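Local atomic coordinates of DNA protection during starvation protein (Mycobacterium smegmatis, PDB entry 2YW6), a protein that probably binds DNA and protects it from oxidative damage by oxidising iron(II) with hydrogen peroxide and storing the ferric mineral inside a hollow shell of twelve subunits. Residues B[60-64]-B[143-147]. Residues are numbered along the deposited sequence; the frame is centred on the assembly and turned at random.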
loop_
_atom_site.group_PDB
_atom_site.type_symbol
_atom_site.label_atom_id
_atom_site.label_comp_id
_atom_site.label_asym_id
_atom_site.label_seq_id
_atom_site.Cartn_x
_atom_site.Cartn_y
_atom_site.Cartn_z
ATOM N N LEU B 60 -18.151 -7.157 9.077
ATOM C CA LEU B 60 -18.791 -8.105 8.189
ATOM C C LEU B 60 -20.315 -7.908 8.259
ATOM O O LEU B 60 -20.978 -7.702 7.237
ATOM C CB LEU B 60 -18.390 -9.519 8.610
ATOM C CG LEU B 60 -18.142 -10.619 7.570
ATOM C CD1 LEU B 60 -17.481 -10.059 6.327
ATOM C CD2 LEU B 60 -17.260 -11.703 8.193
ATOM N N VAL B 61 -20.861 -7.934 9.472
ATOM C CA VAL B 61 -22.300 -7.776 9.680
ATOM C C VAL B 61 -22.821 -6.414 9.185
ATOM O O VAL B 61 -23.901 -6.335 8.598
ATOM C CB VAL B 61 -22.644 -7.992 11.188
ATOM C CG1 VAL B 61 -24.107 -7.624 11.485
ATOM C CG2 VAL B 61 -22.354 -9.468 11.573
ATOM N N ARG B 62 -22.058 -5.349 9.425
ATOM C CA ARG B 62 -22.437 -4.010 8.969
ATOM C C ARG B 62 -22.537 -4.010 7.442
ATOM O O ARG B 62 -23.435 -3.396 6.846
ATOM C CB ARG B 62 -21.383 -2.987 9.400
ATOM C CG ARG B 62 -21.604 -2.422 10.782
ATOM C CD ARG B 62 -20.399 -1.605 11.258
ATOM N NE ARG B 62 -20.669 -0.959 12.546
ATOM C CZ ARG B 62 -19.770 -0.272 13.251
ATOM N NH1 ARG B 62 -18.533 -0.141 12.796
ATOM N NH2 ARG B 62 -20.097 0.279 14.422
ATOM N N GLY B 63 -21.583 -4.693 6.817
ATOM C CA GLY B 63 -21.554 -4.784 5.369
ATOM C C GLY B 63 -22.703 -5.629 4.881
ATOM O O GLY B 63 -23.246 -5.380 3.813
ATOM N N TYR B 64 -23.075 -6.638 5.657
ATOM C CA TYR B 64 -24.192 -7.484 5.253
ATOM C C TYR B 64 -25.487 -6.665 5.304
ATOM O O TYR B 64 -26.418 -6.919 4.535
ATOM C CB TYR B 64 -24.325 -8.716 6.168
ATOM C CG TYR B 64 -23.198 -9.728 6.076
ATOM C CD1 TYR B 64 -22.290 -9.716 5.013
ATOM C CD2 TYR B 64 -23.087 -10.749 7.020
ATOM C CE1 TYR B 64 -21.303 -10.692 4.898
ATOM C CE2 TYR B 64 -22.114 -11.725 6.915
ATOM C CZ TYR B 64 -21.224 -11.701 5.852
ATOM O OH TYR B 64 -20.263 -12.695 5.748
ATOM N N GLY B 143 -22.309 -18.611 6.228
ATOM C CA GLY B 143 -20.983 -19.174 6.429
ATOM C C GLY B 143 -20.207 -18.447 7.518
ATOM O O GLY B 143 -19.627 -19.075 8.410
ATOM N N GLU B 144 -20.198 -17.118 7.451
ATOM C CA GLU B 144 -19.491 -16.312 8.437
ATOM C C GLU B 144 -20.240 -16.273 9.764
ATOM O O GLU B 144 -19.625 -16.393 10.818
ATOM C CB GLU B 144 -19.269 -14.905 7.892
ATOM C CG GLU B 144 -18.336 -14.888 6.693
ATOM C CD GLU B 144 -16.916 -15.299 7.058
ATOM O OE1 GLU B 144 -16.091 -15.511 6.148
ATOM O OE2 GLU B 144 -16.621 -15.403 8.262
ATOM N N LEU B 145 -21.564 -16.120 9.717
ATOM C CA LEU B 145 -22.371 -16.115 10.938
ATOM C C LEU B 145 -22.123 -17.374 11.753
ATOM O O LEU B 145 -21.976 -17.314 12.966
ATOM C CB LEU B 145 -23.862 -16.046 10.610
ATOM C CG LEU B 145 -24.545 -14.684 10.458
ATOM C CD1 LEU B 145 -23.523 -13.557 10.629
ATOM C CD2 LEU B 145 -25.245 -14.620 9.103
ATOM N N GLU B 146 -22.085 -18.518 11.084
ATOM C CA GLU B 146 -21.858 -19.783 11.770
ATOM C C GLU B 146 -20.422 -19.971 12.236
ATOM O O GLU B 146 -20.182 -20.515 13.313
ATOM C CB GLU B 146 -22.275 -20.936 10.868
ATOM C CG GLU B 146 -23.768 -21.150 10.867
ATOM C CD GLU B 146 -24.226 -22.039 9.744
ATOM O OE1 GLU B 146 -23.464 -22.963 9.380
ATOM O OE2 GLU B 146 -25.351 -21.816 9.242
ATOM N N LYS B 147 -19.466 -19.531 11.425
ATOM C CA LYS B 147 -18.073 -19.641 11.813
ATOM C C LYS B 147 -17.856 -18.803 13.073
ATOM O O LYS B 147 -17.212 -19.240 14.022
ATOM C CB LYS B 147 -17.147 -19.134 10.704
ATOM C CG LYS B 147 -15.680 -19.184 11.117
ATOM C CD LYS B 147 -14.827 -18.128 10.432
ATOM C CE LYS B 147 -14.377 -18.582 9.062
ATOM N NZ LYS B 147 -13.255 -17.743 8.545
#
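Helices 47-75 and 132-155 run nearly antiparallel here, their short segments 60-64 and 143-147 crossing at -149° with axes 11.5 Å apart. That is a wide gap, and with Leu60 and Glu144 still 8.2 Å apart CA to CA, long side chains must bridge it. No hydrogen bond joins the two segments; they meet by van der Waals packing. The apolar part centres on Leu145, whose CD1 lies 4.4 Å from Val61 CG2 and 4.4 Å from Tyr64 CE2. Branched Val61 stays close to its own backbone and also packs on Leu31 of helix 12-41, while the longer Leu145 reaches across and touches Val116 of helix 102-127, so all four long helices share this core. Tyr64 spans the gap with its flat ring, meeting Glu144 and Leu145 at the ring edge and stacking with His141. Glu144 contributes the aliphatic part of its side chain: its CG is 3.7 Å from Leu60 CD2 and a tight 3.1 Å from Tyr64 OH, while its carboxylate turns away from the Tyr64 hydroxyl. Behind the contact, Glu146 forms salt bridges with Arg121 and with Arg71 of a neighbouring subunit. Such side-chain packing of near-antiparallel helices is characteristic of the ferritin-like four-helix bundle of Dps; the Tyr64 side chain lies about 7 Å from that of Asp66, probably an iron ligand at a site shared by two partner subunits.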